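PDB 2YP6: thioredoxin family protein, which is a surface-exposed thioredoxin-fold lipoprotein that probably reduces disulfides or oxidised thiols outside the cell and so contributes to resistance against extracellular oxidative stress. Local coordinates for residues Phe102-Val107 / Lys131-Leu136; Gln148-Pro153 / Ile167-Ile172. One frame throughout, in Å; residues are numbered along the deposited sequence.

How the contacts relate
Both contacts reach the same mixed sheet of the thioredoxin fold, with centres about 16 Å apart and nearest atoms about 7 Å apart, so they do not touch. Contact 1 is buried: seven of its nine touching residues are shielded from solvent, and it joins two neighbouring parallel strands, 102-108 and 135-137, by backbone bonds, one threonine hydroxyl and apolar side chains. Contact 2 lies at the surface, where the loop 148-153 meets the end of strand 164-169, an outermost strand of the sheet. A single backbone bond, a cis-proline and an arginine over a phenylalanine ring make it, and it buries 233 Å² against 413 Å² for contact 1.

Contact 1 of 2, residues Phe102-Val107 / Lys131-Leu136; sequences FEILTV and KDIPVL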
loop_
_atom_site.group_PDB
_atom_site.type_symbol
_atom_site.label_atom_id
_atom_site.label_comp_id
_atom_site.label_asym_id
_atom_site.label_seq_id
_atom_site.Cartn_x
_atom_site.Cartn_y
_atom_site.Cartn_z
ATOM N N PHE A 102 -1.384 -10.685 7.789
ATOM C CA PHE A 102 -1.157 -9.860 6.622
ATOM C C PHE A 102 0.013 -8.885 6.802
ATOM O O PHE A 102 0.345 -8.501 7.909
ATOM C CB PHE A 102 -2.420 -9.078 6.231
ATOM C CG PHE A 102 -2.918 -8.117 7.278
ATOM C CD1 PHE A 102 -3.776 -8.546 8.280
ATOM C CD2 PHE A 102 -2.577 -6.771 7.225
ATOM C CE1 PHE A 102 -4.264 -7.657 9.228
ATOM C CE2 PHE A 102 -3.067 -5.879 8.174
ATOM C CZ PHE A 102 -3.915 -6.344 9.178
ATOM N N GLU A 103 0.614 -8.524 5.686
ATOM C CA GLU A 103 1.671 -7.531 5.611
ATOM C C GLU A 103 1.080 -6.269 5.022
ATOM O O GLU A 103 0.241 -6.334 4.113
ATOM C CB GLU A 103 2.779 -8.042 4.696
ATOM C CG GLU A 103 3.723 -6.969 4.131
ATOM C CD GLU A 103 4.881 -6.588 5.077
ATOM O OE1 GLU A 103 5.164 -7.379 6.018
ATOM O OE2 GLU A 103 5.491 -5.490 4.864
ATOM N N ILE A 104 1.547 -5.130 5.505
ATOM C CA ILE A 104 1.180 -3.838 4.950
ATOM C C ILE A 104 2.275 -3.286 4.025
ATOM O O ILE A 104 3.460 -3.220 4.409
ATOM C CB ILE A 104 0.918 -2.809 6.078
ATOM C CG1 ILE A 104 -0.236 -3.285 6.950
ATOM C CG2 ILE A 104 0.675 -1.458 5.490
ATOM C CD1 ILE A 104 -0.232 -2.716 8.359
ATOM N N LEU A 105 1.864 -2.880 2.822
ATOM C CA LEU A 105 2.745 -2.234 1.849
ATOM C C LEU A 105 2.001 -1.052 1.278
ATOM O O LEU A 105 0.802 -1.148 0.977
ATOM C CB LEU A 105 3.100 -3.145 0.671
ATOM C CG LEU A 105 3.892 -4.412 0.951
ATOM C CD1 LEU A 105 4.065 -5.217 -0.338
ATOM C CD2 LEU A 105 5.224 -4.085 1.571
ATOM N N THR A 106 2.695 0.071 1.142
ATOM C CA THR A 106 2.090 1.225 0.494
ATOM C C THR A 106 2.973 1.636 -0.663
ATOM O O THR A 106 4.165 1.369 -0.633
ATOM C CB THR A 106 1.831 2.401 1.450
ATOM O OG1 THR A 106 3.036 3.159 1.644
ATOM C CG2 THR A 106 1.279 1.900 2.789
ATOM N N VAL A 107 2.364 2.279 -1.660
ATOM C CA VAL A 107 3.027 2.673 -2.889
ATOM C C VAL A 107 2.726 4.138 -3.224
ATOM O O VAL A 107 1.560 4.565 -3.215
ATOM C CB VAL A 107 2.568 1.793 -4.076
ATOM C CG1 VAL A 107 3.436 2.083 -5.329
ATOM C CG2 VAL A 107 2.585 0.293 -3.711
ATOM N N LYS A 131 5.820 6.539 10.511
ATOM C CA LYS A 131 6.870 5.530 10.558
ATOM C C LYS A 131 6.249 4.145 10.646
ATOM O O LYS A 131 5.043 4.010 10.794
ATOM C CB LYS A 131 7.798 5.776 11.744
ATOM C CG LYS A 131 7.089 5.753 13.081
ATOM C CD LYS A 131 8.046 6.125 14.206
ATOM C CE LYS A 131 7.431 5.859 15.565
ATOM N NZ LYS A 131 7.500 4.407 15.937
ATOM N N ASP A 132 7.090 3.118 10.545
ATOM C CA ASP A 132 6.653 1.723 10.606
ATOM C C ASP A 132 5.739 1.306 9.475
ATOM O O ASP A 132 5.078 0.272 9.568
ATOM C CB ASP A 132 5.999 1.422 11.961
ATOM C CG ASP A 132 6.926 1.726 13.135
ATOM O OD1 ASP A 132 8.146 1.485 13.023
ATOM O OD2 ASP A 132 6.454 2.256 14.162
ATOM N N ILE A 133 5.708 2.085 8.398
ATOM C CA ILE A 133 4.877 1.775 7.240
ATOM C C ILE A 133 5.792 1.703 6.029
ATOM O O ILE A 133 6.431 2.691 5.715
ATOM C CB ILE A 133 3.836 2.888 6.976
ATOM C CG1 ILE A 133 2.830 2.951 8.117
ATOM C CG2 ILE A 133 3.108 2.653 5.642
ATOM C CD1 ILE A 133 2.123 1.648 8.376
ATOM N N PRO A 134 5.874 0.540 5.359
ATOM C CA PRO A 134 6.651 0.495 4.116
ATOM C C PRO A 134 6.114 1.413 3.048
ATOM O O PRO A 134 4.903 1.446 2.761
ATOM C CB PRO A 134 6.509 -0.962 3.664
ATOM C CG PRO A 134 6.208 -1.710 4.900
ATOM C CD PRO A 134 5.382 -0.802 5.734
ATOM N N VAL A 135 7.022 2.152 2.429
ATOM C CA VAL A 135 6.640 2.964 1.292
ATOM C C VAL A 135 7.492 2.557 0.113
ATOM O O VAL A 135 8.719 2.645 0.168
ATOM C CB VAL A 135 6.841 4.470 1.547
ATOM C CG1 VAL A 135 6.444 5.272 0.307
ATOM C CG2 VAL A 135 6.053 4.931 2.767
ATOM N N LEU A 136 6.828 2.102 -0.938
ATOM C CA LEU A 136 7.506 1.656 -2.138
ATOM C C LEU A 136 7.414 2.743 -3.205
ATOM O O LEU A 136 6.385 3.405 -3.345
ATOM C CB LEU A 136 6.864 0.380 -2.649
ATOM C CG LEU A 136 6.800 -0.784 -1.647
ATOM C CD1 LEU A 136 6.323 -2.010 -2.385
ATOM C CD2 LEU A 136 8.131 -1.030 -0.944
#
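Ile133 meets Thr106 through methyl groups, CG2 to CG2 at 3.5 Å, tighter than usual for two carbons. This is the entrance to the second strand of a right-handed beta-alpha-beta unit of the thioredoxin fold: strand 102-108, helix 120-127, then strand 135-137 parallel to the first. The end-to-end directions of the touching parts differ by 51°, and Ile133 and Pro134 belong to the loop, regular strand beginning at Val135. Ile133 also carries its CD1 near Ile104 CG2, and helix 88-96 covers this face through Leu91 and Met92.

Pro134 follows with its ring against the backbone of the first strand. CG lies 3.2 Å from Ile104 O, a buried carbonyl for which the model offers no hydrogen-bond partner, while CB rests on Leu105 CD2, the two side chains crossing at about a right angle. Pro134 O takes two donors from one residue: Thr106 N at 3.1 Å, 35° above the carbonyl plane, and Thr106 OG1 at 2.8 Å. Thr106 chi1 of 81° sets OG1 between the backbone N and the carbonyl carbon, beside Pro134 O, while CG2, anti to that carbon, meets Ile133 CG2. OG1 is also hydrogen-bonded to Trp77 NE1, so the hydroxyl has two partners.

Val135 turns its side chain to the same face as Thr106, against Phe121 and Phe125 of helix 120-127. Leu136 points to the other face with Val107, its CD1 4.4 Å from Leu105 CD1, and touches Phe52. Its N bonds to Thr106 O at 2.8 Å, and Val107 CA lies 3.5 Å from Leu136 O in a CA-H...O contact.

Contact 2 of 2, residues Gln148-Pro153 / Ile167-Ile172; sequences QIRSIP and IQFGAI
Arg150 lays its guanidinium over one face of the Phe169 ring, with CZ 5.0 Å from the ring centroid and 30° off the ring normal, an off-centre cation-pi contact. NH1 makes the nearest approach, 4.3 Å from Phe169 CZ; measured from the guanidinium, Phe169 CE1 stands 4.2 Å above its plane, toward the rim. The two planes are nearly parallel but displaced, so the overlap is partial. A bend at the CG-CD bond turns Arg150 NE out of the extended path. Ser151 OG approaches the same ring obliquely, 4.3 Å from Phe169 CD1.

These residues belong to the loop that follows helix 142-146 and runs to Pro153. The peptide bond before Pro153 is cis, and the residue leads into strand 154-158: this is the cis-proline loop of the thioredoxin fold. As in other members of the family it lies beside the CxxC motif, probably the redox site, seen here as the Cys81-Cys84 disulfide; the Pro153 side chain touches Pro83 and Cys84, and Ile152, whose CB points away from the segment 167-172, packs on Trp80 and Cys81.

On the other side of the contact strand 164-169 ends at Phe169. Gly170 N then bonds to Pro153 O at 2.8 Å; the donor lies close to the line of the carbonyl bond, with a C=O...N angle of 163°, although the N-H is bent to 140° at hydrogen. Gly170 has a positive phi, and its backbone shape is one in which a CB would press on the carbonyl oxygen of Phe169. Beyond it the Pro153 ring meets the turning backbone, with CG 3.8 Å from Ala171 N.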
loop_
_atom_site.group_PDB
_atom_site.type_symbol
_atom_site.label_atom_id
_atom_site.label_comp_id
_atom_site.label_asym_id
_atom_site.label_seq_id
_atom_site.Cartn_x
_atom_site.Cartn_y
_atom_site.Cartn_z
ATOM N N GLN A 148 -4.482 -0.251 -12.184
ATOM C CA GLN A 148 -5.555 0.593 -12.720
ATOM C C GLN A 148 -6.094 1.597 -11.711
ATOM O O GLN A 148 -7.309 1.761 -11.529
ATOM C CB GLN A 148 -6.673 -0.290 -13.255
ATOM C CG GLN A 148 -6.189 -1.226 -14.369
ATOM C CD GLN A 148 -7.327 -1.936 -15.073
ATOM O OE1 GLN A 148 -7.352 -3.161 -15.147
ATOM N NE2 GLN A 148 -8.271 -1.169 -15.600
ATOM N N ILE A 149 -5.182 2.310 -11.076
ATOM C CA ILE A 149 -5.587 3.269 -10.076
ATOM C C ILE A 149 -6.337 4.420 -10.758
ATOM O O ILE A 149 -5.874 4.952 -11.759
ATOM C CB ILE A 149 -4.375 3.755 -9.287
ATOM C CG1 ILE A 149 -3.703 2.559 -8.594
ATOM C CG2 ILE A 149 -4.777 4.836 -8.274
ATOM C CD1 ILE A 149 -4.634 1.756 -7.676
ATOM N N ARG A 150 -7.518 4.754 -10.242
ATOM C CA ARG A 150 -8.316 5.870 -10.781
ATOM C C ARG A 150 -8.416 6.997 -9.745
ATOM O O ARG A 150 -8.523 8.174 -10.098
ATOM C CB ARG A 150 -9.727 5.388 -11.162
ATOM C CG ARG A 150 -10.497 4.786 -9.967
ATOM C CD ARG A 150 -12.031 4.694 -10.164
ATOM N NE ARG A 150 -12.420 3.592 -11.047
ATOM C CZ ARG A 150 -13.569 2.914 -10.973
ATOM N NH1 ARG A 150 -14.483 3.197 -10.048
ATOM N NH2 ARG A 150 -13.793 1.934 -11.840
ATOM N N SER A 151 -8.387 6.625 -8.463
ATOM C CA SER A 151 -8.486 7.591 -7.376
ATOM C C SER A 151 -7.655 7.111 -6.201
ATOM O O SER A 151 -7.307 5.920 -6.110
ATOM C CB SER A 151 -9.933 7.719 -6.933
ATOM O OG SER A 151 -10.461 6.421 -6.771
ATOM N N ILE A 152 -7.299 8.037 -5.315
ATOM C CA ILE A 152 -6.510 7.653 -4.142
ATOM C C ILE A 152 -7.132 8.235 -2.890
ATOM O O ILE A 152 -7.826 9.262 -2.943
ATOM C CB ILE A 152 -5.002 8.093 -4.255
ATOM C CG1 ILE A 152 -4.913 9.530 -4.748
ATOM C CG2 ILE A 152 -4.214 7.138 -5.167
ATOM C CD1 ILE A 152 -3.539 10.086 -4.603
ATOM N N PRO A 153 -6.928 7.564 -1.746
ATOM C CA PRO A 153 -6.226 6.291 -1.621
ATOM C C PRO A 153 -7.076 5.154 -2.168
ATOM O O PRO A 153 -8.299 5.261 -2.117
ATOM C CB PRO A 153 -6.057 6.132 -0.106
ATOM C CG PRO A 153 -7.199 6.920 0.495
ATOM C CD PRO A 153 -7.518 8.025 -0.472
ATOM N N ILE A 167 -11.207 -4.830 -2.857
ATOM C CA ILE A 167 -10.722 -3.533 -3.286
ATOM C C ILE A 167 -11.571 -2.478 -2.588
ATOM O O ILE A 167 -12.801 -2.578 -2.542
ATOM C CB ILE A 167 -10.876 -3.332 -4.815
ATOM C CG1 ILE A 167 -10.251 -4.499 -5.589
ATOM C CG2 ILE A 167 -10.230 -1.991 -5.233
ATOM C CD1 ILE A 167 -10.584 -4.497 -7.035
ATOM N N GLN A 168 -10.920 -1.438 -2.099
ATOM C CA GLN A 168 -11.610 -0.335 -1.463
ATOM C C GLN A 168 -11.144 0.989 -2.074
ATOM O O GLN A 168 -9.949 1.238 -2.172
ATOM C CB GLN A 168 -11.323 -0.356 0.038
ATOM C CG GLN A 168 -12.130 0.714 0.802
ATOM C CD GLN A 168 -13.518 0.234 1.220
ATOM O OE1 GLN A 168 -13.868 -0.954 1.098
ATOM N NE2 GLN A 168 -14.297 1.148 1.773
ATOM N N PHE A 169 -12.097 1.795 -2.511
ATOM C CA PHE A 169 -11.843 3.139 -3.034
ATOM C C PHE A 169 -12.015 4.084 -1.856
ATOM O O PHE A 169 -13.050 4.102 -1.191
ATOM C CB PHE A 169 -12.801 3.446 -4.193
ATOM C CG PHE A 169 -12.734 2.415 -5.291
ATOM C CD1 PHE A 169 -11.626 2.355 -6.140
ATOM C CD2 PHE A 169 -13.746 1.484 -5.462
ATOM C CE1 PHE A 169 -11.543 1.394 -7.147
ATOM C CE2 PHE A 169 -13.656 0.517 -6.450
ATOM C CZ PHE A 169 -12.547 0.464 -7.281
ATOM N N GLY A 170 -10.976 4.833 -1.552
ATOM C CA GLY A 170 -10.970 5.626 -0.341
ATOM C C GLY A 170 -10.437 4.791 0.809
ATOM O O GLY A 170 -10.100 3.612 0.637
ATOM N N ALA A 171 -10.341 5.397 1.983
ATOM C CA ALA A 171 -9.767 4.715 3.138
ATOM C C ALA A 171 -10.673 3.580 3.592
ATOM O O ALA A 171 -11.886 3.617 3.398
ATOM C CB ALA A 171 -9.533 5.702 4.280
ATOM N N ILE A 172 -10.069 2.562 4.189
ATOM C CA ILE A 172 -10.823 1.472 4.811
ATOM C C ILE A 172 -10.483 1.475 6.308
ATOM O O ILE A 172 -9.333 1.674 6.670
ATOM C CB ILE A 172 -10.492 0.109 4.141
ATOM C CG1 ILE A 172 -11.389 -1.004 4.686
ATOM C CG2 ILE A 172 -9.019 -0.249 4.286
ATOM C CD1 ILE A 172 -11.242 -2.300 3.922
#